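Local coordinates for PEPTIDE N-myristoyltransferase (Saccharomyces cerevisiae, PDB 1IIC), which catalyses the transfer of the myristoyl group from myristoyl-CoA to peptide and protein substrates, probably at their N-terminal glycine, at residues Leu191-Leu196 and Thr202-Gly207; Ala215-Pro220 and Asp377-Pro382; Phe363-Leu366 and Asp370-Leu373; Lys289-Phe294 and Lys341-Glu346; Leu271-Gln276 and Asn357-Val362. All blocks are in the same frame, centred on the assembly; numbering follows the deposited sequence.

Interaction 1 (Leu191-Leu196 and Thr202-Gly207)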
# COMPACT_ATOMS: atom_id res chain seq x y z
N LEU A 191 6.86 -1.43 -18.29
CA LEU A 191 6.26 -2.56 -18.99
C LEU A 191 5.97 -2.11 -20.42
O LEU A 191 6.13 -2.86 -21.38
CB LEU A 191 4.97 -2.99 -18.29
CG LEU A 191 5.13 -3.44 -16.83
CD1 LEU A 191 3.79 -3.76 -16.20
CD2 LEU A 191 6.06 -4.67 -16.78
N ASN A 192 5.54 -0.86 -20.54
CA ASN A 192 5.24 -0.27 -21.83
C ASN A 192 6.13 0.97 -21.94
O ASN A 192 5.64 2.10 -21.80
CB ASN A 192 3.77 0.13 -21.88
CG ASN A 192 3.29 0.39 -23.28
OD1 ASN A 192 4.00 1.01 -24.08
ND2 ASN A 192 2.09 -0.08 -23.59
N TRP A 193 7.42 0.78 -22.20
CA TRP A 193 8.33 1.92 -22.28
C TRP A 193 7.90 3.04 -23.21
O TRP A 193 7.77 4.18 -22.78
CB TRP A 193 9.74 1.49 -22.69
CG TRP A 193 10.73 2.62 -22.48
CD1 TRP A 193 11.40 2.92 -21.33
CD2 TRP A 193 11.08 3.65 -23.42
NE1 TRP A 193 12.13 4.07 -21.48
CE2 TRP A 193 11.95 4.54 -22.76
CE3 TRP A 193 10.73 3.91 -24.75
CZ2 TRP A 193 12.49 5.68 -23.38
CZ3 TRP A 193 11.27 5.05 -25.38
CH2 TRP A 193 12.14 5.91 -24.69
N LYS A 194 7.70 2.71 -24.48
CA LYS A 194 7.32 3.72 -25.46
C LYS A 194 6.22 4.65 -24.96
O LYS A 194 6.33 5.86 -25.10
CB LYS A 194 6.91 3.06 -26.77
CG LYS A 194 6.81 4.04 -27.93
CD LYS A 194 6.55 3.33 -29.26
CE LYS A 194 6.48 4.33 -30.40
NZ LYS A 194 7.76 5.10 -30.52
N LYS A 195 5.16 4.10 -24.38
CA LYS A 195 4.06 4.92 -23.87
C LYS A 195 4.46 5.73 -22.64
O LYS A 195 4.05 6.88 -22.49
CB LYS A 195 2.85 4.05 -23.54
CG LYS A 195 1.69 4.80 -22.89
CD LYS A 195 0.53 3.86 -22.57
CE LYS A 195 -0.63 4.59 -21.92
NZ LYS A 195 -1.79 3.68 -21.59
N LEU A 196 5.23 5.13 -21.73
CA LEU A 196 5.66 5.85 -20.54
C LEU A 196 6.45 7.09 -20.95
O LEU A 196 6.30 8.17 -20.38
CB LEU A 196 6.56 4.97 -19.66
CG LEU A 196 5.86 3.85 -18.88
CD1 LEU A 196 6.91 2.99 -18.17
CD2 LEU A 196 4.89 4.45 -17.87
N THR A 202 8.93 8.52 -18.00
CA THR A 202 10.30 8.01 -17.95
C THR A 202 11.11 8.83 -18.95
O THR A 202 10.55 9.42 -19.87
CB THR A 202 10.42 6.51 -18.37
OG1 THR A 202 9.60 5.70 -17.52
CG2 THR A 202 11.86 6.02 -18.25
N GLY A 203 12.43 8.86 -18.77
CA GLY A 203 13.27 9.62 -19.67
C GLY A 203 13.99 8.78 -20.70
O GLY A 203 13.77 7.57 -20.80
N LEU A 204 14.85 9.43 -21.47
CA LEU A 204 15.65 8.78 -22.50
C LEU A 204 17.08 9.23 -22.24
O LEU A 204 17.50 10.27 -22.73
CB LEU A 204 15.18 9.23 -23.89
CG LEU A 204 15.97 8.76 -25.12
CD1 LEU A 204 16.06 7.24 -25.16
CD2 LEU A 204 15.28 9.29 -26.37
N PRO A 205 17.83 8.45 -21.45
CA PRO A 205 19.22 8.78 -21.12
C PRO A 205 20.08 9.14 -22.33
O PRO A 205 19.92 8.56 -23.41
CB PRO A 205 19.72 7.52 -20.42
CG PRO A 205 18.48 7.01 -19.75
CD PRO A 205 17.45 7.16 -20.85
N ASP A 206 20.97 10.11 -22.16
CA ASP A 206 21.86 10.53 -23.24
C ASP A 206 22.63 9.32 -23.74
O ASP A 206 23.09 8.50 -22.95
CB ASP A 206 22.86 11.59 -22.75
CG ASP A 206 22.19 12.81 -22.14
OD1 ASP A 206 21.36 13.44 -22.83
OD2 ASP A 206 22.49 13.13 -20.97
N GLY A 207 22.76 9.20 -25.06
CA GLY A 207 23.48 8.08 -25.62
C GLY A 207 22.58 6.93 -26.01
O GLY A 207 23.02 6.01 -26.71

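Interaction 2 (Ala215-Pro220 and Asp377-Pro382)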
# COMPACT_ATOMS: atom_id res chain seq x y z
N ALA A 215 13.78 -2.36 -26.51
CA ALA A 215 14.32 -3.71 -26.53
C ALA A 215 14.77 -4.13 -25.13
O ALA A 215 14.55 -5.26 -24.69
CB ALA A 215 15.51 -3.79 -27.50
N GLU A 216 15.40 -3.19 -24.43
CA GLU A 216 15.90 -3.41 -23.08
C GLU A 216 14.78 -3.79 -22.13
O GLU A 216 14.95 -4.64 -21.26
CB GLU A 216 16.60 -2.14 -22.58
CG GLU A 216 16.99 -2.15 -21.10
CD GLU A 216 17.99 -3.24 -20.74
OE1 GLU A 216 18.66 -3.76 -21.66
OE2 GLU A 216 18.12 -3.56 -19.54
N ASN A 217 13.62 -3.16 -22.30
CA ASN A 217 12.48 -3.43 -21.43
C ASN A 217 11.45 -4.40 -22.00
O ASN A 217 10.47 -4.72 -21.33
CB ASN A 217 11.82 -2.11 -21.04
CG ASN A 217 12.76 -1.23 -20.23
OD1 ASN A 217 13.13 -1.58 -19.11
ND2 ASN A 217 13.18 -0.10 -20.80
N ALA A 218 11.69 -4.88 -23.22
CA ALA A 218 10.81 -5.84 -23.87
C ALA A 218 10.66 -7.07 -22.97
O ALA A 218 11.63 -7.53 -22.35
CB ALA A 218 11.37 -6.24 -25.22
N LEU A 219 9.44 -7.61 -22.93
CA LEU A 219 9.11 -8.76 -22.10
C LEU A 219 8.49 -9.91 -22.88
O LEU A 219 7.89 -9.71 -23.93
CB LEU A 219 8.11 -8.30 -21.03
CG LEU A 219 8.40 -8.41 -19.54
CD1 LEU A 219 9.82 -8.05 -19.23
CD2 LEU A 219 7.43 -7.51 -18.81
N PRO A 220 8.65 -11.14 -22.38
CA PRO A 220 8.07 -12.30 -23.07
C PRO A 220 6.55 -12.17 -22.98
O PRO A 220 6.04 -11.47 -22.10
CB PRO A 220 8.59 -13.48 -22.27
CG PRO A 220 9.88 -12.97 -21.69
CD PRO A 220 9.52 -11.58 -21.27
N ASP A 377 17.66 -6.92 -10.60
CA ASP A 377 17.75 -7.91 -11.66
C ASP A 377 16.56 -7.89 -12.60
O ASP A 377 16.69 -8.20 -13.79
CB ASP A 377 17.90 -9.30 -11.06
CG ASP A 377 19.19 -9.45 -10.27
OD1 ASP A 377 20.13 -8.68 -10.53
OD2 ASP A 377 19.26 -10.35 -9.40
N LEU A 378 15.40 -7.51 -12.08
CA LEU A 378 14.19 -7.47 -12.90
C LEU A 378 13.92 -6.09 -13.46
O LEU A 378 12.83 -5.81 -13.98
CB LEU A 378 13.00 -7.99 -12.08
CG LEU A 378 13.15 -9.48 -11.73
CD1 LEU A 378 11.91 -9.98 -10.99
CD2 LEU A 378 13.36 -10.28 -13.02
N LYS A 379 14.91 -5.22 -13.34
CA LYS A 379 14.85 -3.87 -13.89
C LYS A 379 13.85 -2.89 -13.28
O LYS A 379 13.32 -2.03 -13.99
CB LYS A 379 14.64 -3.96 -15.41
CG LYS A 379 15.67 -4.88 -16.07
CD LYS A 379 15.43 -5.10 -17.56
CE LYS A 379 16.48 -6.07 -18.10
NZ LYS A 379 16.18 -6.52 -19.48
N PHE A 380 13.59 -3.01 -11.99
CA PHE A 380 12.72 -2.05 -11.33
C PHE A 380 13.68 -0.90 -11.08
O PHE A 380 14.58 -1.01 -10.26
CB PHE A 380 12.19 -2.57 -9.99
CG PHE A 380 11.10 -3.58 -10.11
CD1 PHE A 380 11.38 -4.88 -10.51
CD2 PHE A 380 9.78 -3.22 -9.87
CE1 PHE A 380 10.35 -5.82 -10.66
CE2 PHE A 380 8.75 -4.14 -10.02
CZ PHE A 380 9.03 -5.45 -10.41
N GLY A 381 13.51 0.19 -11.82
CA GLY A 381 14.39 1.33 -11.67
C GLY A 381 14.13 2.16 -10.43
O GLY A 381 12.99 2.24 -9.96
N PRO A 382 15.17 2.78 -9.86
CA PRO A 382 15.09 3.62 -8.67
C PRO A 382 14.10 4.77 -8.87
O PRO A 382 14.27 5.56 -9.81
CB PRO A 382 16.52 4.14 -8.51
CG PRO A 382 17.34 3.03 -9.11
CD PRO A 382 16.56 2.73 -10.36

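Interaction 3 (Phe363-Leu366 and Asp370-Leu373)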
# COMPACT_ATOMS: atom_id res chain seq x y z
N PHE A 363 5.20 -1.10 -13.61
CA PHE A 363 4.97 -1.95 -12.44
C PHE A 363 5.68 -1.31 -11.23
O PHE A 363 6.88 -1.05 -11.26
CB PHE A 363 5.52 -3.34 -12.77
CG PHE A 363 4.96 -4.46 -11.94
CD1 PHE A 363 3.63 -4.46 -11.53
CD2 PHE A 363 5.75 -5.56 -11.63
CE1 PHE A 363 3.10 -5.53 -10.81
CE2 PHE A 363 5.23 -6.64 -10.91
CZ PHE A 363 3.90 -6.63 -10.50
N ASN A 364 4.93 -1.05 -10.17
CA ASN A 364 5.48 -0.41 -8.99
C ASN A 364 5.78 -1.35 -7.85
O ASN A 364 5.01 -2.26 -7.56
CB ASN A 364 4.53 0.66 -8.48
CG ASN A 364 4.45 1.87 -9.40
OD1 ASN A 364 3.51 2.64 -9.33
ND2 ASN A 364 5.47 2.04 -10.24
N ALA A 365 6.90 -1.13 -7.18
CA ALA A 365 7.25 -1.96 -6.05
C ALA A 365 8.17 -1.20 -5.12
O ALA A 365 9.00 -0.40 -5.56
CB ALA A 365 7.93 -3.24 -6.52
N LEU A 366 7.99 -1.45 -3.83
CA LEU A 366 8.80 -0.83 -2.80
C LEU A 366 9.94 -1.78 -2.46
O LEU A 366 9.96 -2.92 -2.94
CB LEU A 366 7.94 -0.58 -1.56
CG LEU A 366 6.89 0.53 -1.66
CD1 LEU A 366 5.77 0.27 -0.64
CD2 LEU A 366 7.55 1.88 -1.40
N ASP A 370 11.06 -9.02 0.89
CA ASP A 370 12.32 -9.55 0.35
C ASP A 370 12.56 -9.02 -1.06
O ASP A 370 13.36 -9.57 -1.82
CB ASP A 370 12.29 -11.09 0.33
CG ASP A 370 12.64 -11.70 1.68
OD1 ASP A 370 11.97 -12.66 2.11
OD2 ASP A 370 13.61 -11.22 2.31
N ASN A 371 11.88 -7.93 -1.40
CA ASN A 371 11.97 -7.32 -2.73
C ASN A 371 13.37 -7.01 -3.30
O ASN A 371 13.59 -7.17 -4.50
CB ASN A 371 11.09 -6.06 -2.77
CG ASN A 371 9.60 -6.37 -2.63
OD1 ASN A 371 8.75 -5.51 -2.86
ND2 ASN A 371 9.29 -7.60 -2.26
N THR A 372 14.30 -6.56 -2.46
CA THR A 372 15.64 -6.22 -2.97
C THR A 372 16.39 -7.40 -3.59
O THR A 372 17.42 -7.21 -4.25
CB THR A 372 16.54 -5.59 -1.87
OG1 THR A 372 16.72 -6.52 -0.80
CG2 THR A 372 15.91 -4.29 -1.35
N LEU A 373 15.91 -8.62 -3.37
CA LEU A 373 16.57 -9.78 -3.96
C LEU A 373 16.31 -9.82 -5.46
O LEU A 373 17.11 -10.37 -6.22
CB LEU A 373 16.07 -11.10 -3.33
CG LEU A 373 16.48 -11.33 -1.87
CD1 LEU A 373 15.87 -12.61 -1.33
CD2 LEU A 373 17.98 -11.36 -1.77

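Interaction 4 (Lys289-Phe294 and Lys341-Glu346)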
# COMPACT_ATOMS: atom_id res chain seq x y z
N LYS A 289 0.15 -29.64 -4.11
CA LYS A 289 0.75 -28.69 -3.19
C LYS A 289 0.95 -27.30 -3.78
O LYS A 289 1.41 -27.15 -4.91
CB LYS A 289 2.08 -29.23 -2.66
CG LYS A 289 1.98 -29.92 -1.29
CD LYS A 289 0.93 -31.05 -1.26
CE LYS A 289 -0.52 -30.52 -1.20
NZ LYS A 289 -1.52 -31.55 -1.57
N ILE A 290 0.59 -26.29 -2.99
CA ILE A 290 0.76 -24.90 -3.41
C ILE A 290 2.05 -24.41 -2.76
O ILE A 290 2.15 -24.32 -1.54
CB ILE A 290 -0.43 -24.04 -2.97
CG1 ILE A 290 -1.67 -24.47 -3.76
CG2 ILE A 290 -0.13 -22.56 -3.20
CD1 ILE A 290 -2.91 -23.70 -3.40
N THR A 291 3.03 -24.11 -3.60
CA THR A 291 4.33 -23.67 -3.14
C THR A 291 4.66 -22.19 -3.36
O THR A 291 5.65 -21.70 -2.83
CB THR A 291 5.43 -24.51 -3.81
OG1 THR A 291 5.30 -24.39 -5.24
CG2 THR A 291 5.30 -25.98 -3.42
N ASP A 292 3.85 -21.49 -4.15
CA ASP A 292 4.10 -20.08 -4.43
C ASP A 292 2.82 -19.26 -4.51
O ASP A 292 1.74 -19.78 -4.81
CB ASP A 292 4.88 -19.91 -5.75
CG ASP A 292 6.19 -20.66 -5.75
OD1 ASP A 292 6.20 -21.84 -6.17
OD2 ASP A 292 7.21 -20.09 -5.31
N PHE A 293 2.94 -17.97 -4.26
CA PHE A 293 1.80 -17.08 -4.28
C PHE A 293 2.28 -15.66 -4.45
O PHE A 293 3.25 -15.25 -3.82
CB PHE A 293 1.02 -17.22 -2.97
CG PHE A 293 0.16 -16.03 -2.63
CD1 PHE A 293 0.52 -15.17 -1.60
CD2 PHE A 293 -1.01 -15.77 -3.34
CE1 PHE A 293 -0.27 -14.06 -1.28
CE2 PHE A 293 -1.80 -14.67 -3.03
CZ PHE A 293 -1.43 -13.81 -2.00
N PHE A 294 1.63 -14.91 -5.33
CA PHE A 294 1.98 -13.52 -5.52
C PHE A 294 0.80 -12.76 -6.06
O PHE A 294 -0.06 -13.31 -6.75
CB PHE A 294 3.22 -13.36 -6.42
CG PHE A 294 3.00 -13.76 -7.85
CD1 PHE A 294 3.58 -14.92 -8.36
CD2 PHE A 294 2.26 -12.95 -8.71
CE1 PHE A 294 3.42 -15.26 -9.69
CE2 PHE A 294 2.10 -13.28 -10.05
CZ PHE A 294 2.69 -14.44 -10.54
N LYS A 341 16.14 -16.04 -3.75
CA LYS A 341 16.35 -15.08 -4.82
C LYS A 341 16.02 -15.65 -6.20
O LYS A 341 15.41 -14.98 -7.02
CB LYS A 341 17.80 -14.57 -4.82
CG LYS A 341 18.01 -13.61 -5.95
CD LYS A 341 19.43 -13.15 -6.11
CE LYS A 341 19.48 -12.08 -7.20
NZ LYS A 341 20.85 -11.88 -7.74
N THR A 342 16.45 -16.88 -6.45
CA THR A 342 16.18 -17.52 -7.73
C THR A 342 14.68 -17.71 -7.95
O THR A 342 14.19 -17.54 -9.06
CB THR A 342 16.88 -18.89 -7.84
OG1 THR A 342 18.30 -18.69 -7.77
CG2 THR A 342 16.55 -19.56 -9.18
N ARG A 343 13.95 -18.06 -6.89
CA ARG A 343 12.51 -18.28 -7.02
C ARG A 343 11.75 -16.96 -7.21
O ARG A 343 10.87 -16.86 -8.06
CB ARG A 343 11.98 -19.04 -5.81
CG ARG A 343 10.58 -19.57 -5.98
CD ARG A 343 10.47 -20.39 -7.27
NE ARG A 343 9.22 -21.13 -7.35
CZ ARG A 343 8.89 -21.92 -8.36
NH1 ARG A 343 9.72 -22.07 -9.40
NH2 ARG A 343 7.75 -22.60 -8.33
N LEU A 344 12.09 -15.96 -6.41
CA LEU A 344 11.43 -14.66 -6.49
C LEU A 344 11.68 -14.02 -7.85
O LEU A 344 10.77 -13.45 -8.45
CB LEU A 344 11.91 -13.73 -5.37
CG LEU A 344 11.54 -14.16 -3.94
CD1 LEU A 344 11.92 -13.06 -2.97
CD2 LEU A 344 10.03 -14.45 -3.84
N CYS A 345 12.91 -14.10 -8.34
CA CYS A 345 13.21 -13.54 -9.65
C CYS A 345 12.33 -14.23 -10.69
O CYS A 345 11.91 -13.59 -11.66
CB CYS A 345 14.69 -13.73 -10.00
SG CYS A 345 15.79 -12.58 -9.16
N GLU A 346 12.05 -15.52 -10.50
CA GLU A 346 11.21 -16.27 -11.44
C GLU A 346 9.75 -15.83 -11.33
O GLU A 346 9.12 -15.46 -12.31
CB GLU A 346 11.29 -17.78 -11.16
CG GLU A 346 12.64 -18.43 -11.44
CD GLU A 346 12.70 -19.89 -10.99
OE1 GLU A 346 13.72 -20.55 -11.30
OE2 GLU A 346 11.75 -20.38 -10.33

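Interaction 5 (Leu271-Gln276 and Asn357-Val362)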
# COMPACT_ATOMS: atom_id res chain seq x y z
N LEU A 271 -15.87 -8.95 -13.20
CA LEU A 271 -15.32 -7.63 -13.53
C LEU A 271 -14.48 -7.70 -14.80
O LEU A 271 -13.58 -8.53 -14.91
CB LEU A 271 -14.46 -7.08 -12.38
CG LEU A 271 -15.21 -6.63 -11.12
CD1 LEU A 271 -14.22 -6.12 -10.10
CD2 LEU A 271 -16.22 -5.54 -11.47
N PRO A 272 -14.76 -6.82 -15.77
CA PRO A 272 -14.00 -6.81 -17.03
C PRO A 272 -12.50 -6.70 -16.75
O PRO A 272 -12.09 -6.36 -15.64
CB PRO A 272 -14.53 -5.57 -17.75
CG PRO A 272 -15.93 -5.44 -17.21
CD PRO A 272 -15.75 -5.73 -15.75
N LEU A 273 -11.67 -6.99 -17.75
CA LEU A 273 -10.23 -6.92 -17.56
C LEU A 273 -9.81 -5.51 -17.16
O LEU A 273 -9.02 -5.34 -16.22
CB LEU A 273 -9.50 -7.31 -18.84
CG LEU A 273 -7.97 -7.24 -18.74
CD1 LEU A 273 -7.49 -8.17 -17.63
CD2 LEU A 273 -7.33 -7.63 -20.07
N ASP A 274 -10.34 -4.52 -17.86
CA ASP A 274 -10.02 -3.12 -17.63
C ASP A 274 -10.59 -2.52 -16.33
O ASP A 274 -10.42 -1.32 -16.07
CB ASP A 274 -10.48 -2.29 -18.83
CG ASP A 274 -12.00 -2.25 -18.98
OD1 ASP A 274 -12.66 -3.27 -18.67
OD2 ASP A 274 -12.52 -1.21 -19.40
N LYS A 275 -11.26 -3.33 -15.52
CA LYS A 275 -11.81 -2.85 -14.26
C LYS A 275 -11.35 -3.68 -13.06
O LYS A 275 -11.50 -3.26 -11.91
CB LYS A 275 -13.34 -2.84 -14.32
CG LYS A 275 -13.95 -1.62 -15.03
CD LYS A 275 -15.43 -1.85 -15.33
CE LYS A 275 -16.13 -0.60 -15.84
NZ LYS A 275 -16.28 0.42 -14.76
N GLN A 276 -10.79 -4.85 -13.34
CA GLN A 276 -10.30 -5.74 -12.28
C GLN A 276 -9.29 -5.04 -11.39
O GLN A 276 -8.39 -4.36 -11.88
CB GLN A 276 -9.64 -6.98 -12.91
CG GLN A 276 -9.47 -8.13 -11.93
CD GLN A 276 -8.73 -9.30 -12.55
OE1 GLN A 276 -8.95 -9.64 -13.72
NE2 GLN A 276 -7.85 -9.94 -11.77
N ASN A 357 0.49 -8.04 -19.64
CA ASN A 357 -0.58 -8.65 -20.42
C ASN A 357 -1.94 -8.15 -19.93
O ASN A 357 -2.93 -8.24 -20.65
CB ASN A 357 -0.55 -10.18 -20.33
CG ASN A 357 0.68 -10.78 -20.96
OD1 ASN A 357 1.41 -10.11 -21.70
ND2 ASN A 357 0.93 -12.05 -20.67
N ALA A 358 -1.98 -7.65 -18.71
CA ALA A 358 -3.24 -7.12 -18.17
C ALA A 358 -3.33 -5.63 -18.51
O ALA A 358 -4.19 -4.92 -18.00
CB ALA A 358 -3.30 -7.33 -16.67
N ASN A 359 -2.43 -5.18 -19.37
CA ASN A 359 -2.39 -3.80 -19.82
C ASN A 359 -1.87 -2.79 -18.78
O ASN A 359 -2.28 -1.63 -18.77
CB ASN A 359 -3.76 -3.36 -20.35
CG ASN A 359 -4.24 -4.21 -21.53
OD1 ASN A 359 -3.51 -4.40 -22.51
ND2 ASN A 359 -5.47 -4.73 -21.43
N MET A 360 -0.99 -3.23 -17.89
CA MET A 360 -0.38 -2.32 -16.93
C MET A 360 0.77 -1.74 -17.77
O MET A 360 1.40 -2.47 -18.55
CB MET A 360 0.20 -3.08 -15.72
CG MET A 360 -0.83 -3.79 -14.84
SD MET A 360 -2.04 -2.66 -14.13
CE MET A 360 -3.31 -2.69 -15.43
N ASP A 361 1.06 -0.45 -17.61
CA ASP A 361 2.11 0.20 -18.39
C ASP A 361 3.44 0.31 -17.66
O ASP A 361 4.48 0.46 -18.29
CB ASP A 361 1.65 1.60 -18.82
CG ASP A 361 0.60 1.54 -19.90
OD1 ASP A 361 -0.39 2.30 -19.82
OD2 ASP A 361 0.78 0.75 -20.85
N VAL A 362 3.38 0.24 -16.34
CA VAL A 362 4.57 0.32 -15.49
C VAL A 362 4.20 -0.50 -14.25
O VAL A 362 3.02 -0.61 -13.90
CB VAL A 362 4.89 1.80 -15.11
CG1 VAL A 362 3.70 2.45 -14.45
CG2 VAL A 362 6.10 1.87 -14.21

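Interaction 1 (Leu191-Leu196 and Thr202-Gly207)
Trp-193 turns its indole away from its own nitrogen, CG lying trans to N (chi1 -168°), and Thr-202 sends its methyl the same way, so that CG2 comes to lie 3.8 Å from the ring atom NE1. The two residues belong to a helix and its trailing loop: Asn-192 is the N-cap of the helix 193-198, accepting a weak capping bond from Lys-195 N at OD1, and the chain leaves that helix to run back past its first turn. Leu-196 takes part one turn later, with its CB 3.8 Å from Thr-202 OG1, the hydroxyl lying beside two carbons of the leucine. Further along, Leu-204 places CD1 4.2 Å from Trp-193 CH2, the two side chains meeting at about a right angle. Three loop residues touch the indole, while Tyr-197 stacks on it and Met-213 and Asn-217 pack against it, which sets the ring between its own helix, the loop 202-204 and helix 210-217. Its NE1 is buried and has no hydrogen-bonding partner in the model. The closest approach is made by a backbone atom at the ring edge: Gly-203 O, near the indole plane and 3.4 Å from CZ2.

Interaction 2 (Ala215-Pro220 and Asp377-Pro382)
The extended Lys-379 crosses the bent Glu-216 side chain obliquely. The pair joins the last part of helix 210-217 to the loop that leads into strand 381-392 of the mixed sheet, in the C-terminal half of what is probably an acetyltransferase-like fold. Beyond CG the lysine is extended, and its amine reaches the backbone: Lys-379 NZ donates to Glu-216 O at 2.9 Å, nearly along the C=O axis (162°). Glu-216 folds at chi2 (62°), which swings its carboxylate round beside the same lysine. Glu-216 OE2 lies 3.3 Å from Lys-379 CE and 3.5 Å from Lys-379 NZ, a long salt bridge. One amine therefore serves both the main chain and the side chain of a single residue, and its positive charge would probably also be favoured by the end of the helix. With an alanine here, the Glu-216 carboxylate would probably lose this counter-charge and the carbonyl its amine donor. Arg-189 of strand 182-190 ties the same two segments together a second time, bonding to Asn-217 O and Leu-378 O. The aliphatic lysine stem adds a loose touch, Lys-379 CD lying 4.5 Å from Asn-217 OD1.

Interaction 3 (Phe363-Leu366 and Asp370-Leu373)
Leu-366 O is approached to 2.9 Å by the end of the Asn-371 amide modelled as OD1; the amide is probably turned over in the model, and whether the pair is a hydrogen bond is not decided. Beside it the asparagine packs on the same carbonyl, Asn-371 CB lying 3.3 Å from Leu-366 O. The side chain gets there because CG stands opposite its carbonyl carbon and beside its nitrogen (chi1 -66°), which lays it against the last carbonyl of the strand. The Ala-365 methyl also points at this loop. Leu-366 contributes backbone rather than side chain: its isobutyl group leads off toward Cys-184 and Tyr-186 of the neighbouring strand 182-190. Strand 362-366 completes a beta-alpha-beta crossover, in which helix 334-357 connects strand 311-322 to its parallel neighbour. The chain then turns immediately, and 370-373 folds back against the strand end as a short helical bend, with Leu-373 N bonded to Asp-370 O at 3.1 Å. This bend is anchored by salt bridges of Asp-370 OD2 with Arg-331 and Arg-414, and by a hydrogen bond between Thr-372 OG1 and Asp-410 O. On the strand side, Ala-365 O accepts from Thr-187 OG1. The bound myristoyl-CoA is not part of the contact, lying about 12 Å from the Leu-366 side chain.

Interaction 4 (Lys289-Phe294 and Lys341-Glu346)
Asp-292 and Arg-343 make the tight part of the contact, a side-on grip in which two guanidinium nitrogens each take one carboxylate oxygen. Arg-343 NH2 donates to Asp-292 OD1 at 2.8 Å with a nearly straight bond (163°), and Arg-343 NE donates to Asp-292 OD2 at 3.0 Å. Both oxygens stay near the guanidinium edge, yet the two planes are turned 54° apart, so the nitrogens meet the carboxylate from above its plane and not within it. Thr-291 OG1 reaches Asp-292 OD1 from the opposite face at 2.9 Å, and Thr-322 of strand 311-322 bonds to OD2. The buried carboxylate is thereby held on both oxygens, which would probably favour its charged form. The bridge ties strand 290-303 of the mixed sheet to helix 334-357, which packs on that sheet. Deeper in the same interface the contact is apolar, Phe-294 lying against Leu-347, Ala-351 and Leu-354 of the helix. The loose contact is at Thr-291, whose OG1 stands 4.3 Å from Arg-343 NH2. On the more exposed side Glu-346, one turn along the helix, completes the salt-bridge network with a short bridge, its OE2 2.8 Å from Arg-343 NH1. A leucine in place of Arg-343 would probably leave buried Asp-292 without its counter-charge and Glu-346 free to turn. Arg-343 bends at chi2 (52°), bringing the guanidinium over to the aspartate.

Interaction 5 (Leu271-Gln276 and Asn357-Val362)
The side-chain amide of Asn-359 is the flat group that meets Leu-273: CD2 of the leucine lies 3.7 Å from ND2, tilted out of the amide plane, and the two side chains stand at about a right angle. A second flat group, the peptide carbonyl of Asn-357, comes no closer than 4.5 Å from its O to the same CD2, while the Asn-357 side-chain amide leads away and bonds through ND2 to Ala-221 O. The other methyl of the leucine, CD1, rests against Ala-358 CB at 4.4 Å. The two methyls of Leu-273 thus touch different residues just past the end of helix 334-357. They can do so because CG lies trans to N (chi1 179°), which extends the side chain out of the loop between helix 258-265 and strand 278-284. That loop is itself turned tightly, Lys-275 N bonding to Pro-272 O at 3.1 Å. The helix ends in a Schellman motif, with Asn-359 at positive phi (73°) as its C-prime residue, Met-360 N bonding to Ala-355 O and Asn-359 N to Lys-356 O. Between the two segments the chemistry is van der Waals contact alone, mostly at exposed residues, so the contact is probably weak and tolerant, while the helix end is closed by its Schellman bonds.

Overall arrangement
Interaction 3 is the buried contact and the one nearest the chain centre, whereas interactions 1, 2, 4 and 5 are partly buried and lie further out. Interactions 2, 3 and 4 reach the same mixed sheet and touch one another: Phe-380 packs on Phe-363 and Ala-365, and Asp-377 forms a salt bridge with Lys-341. Helix 334-357 carries interaction 4 in its body and interaction 5 at its end. Charge dominates interactions 2 and 4, indole packing interaction 1, a light aliphatic and amide contact interaction 5, and a strand-end carbonyl interaction 3. Interactions 1 and 5 join through the salt bridge of Lys-195 with Asp-361, while interaction 1 meets interaction 2 where Trp-193 packs on Asn-217.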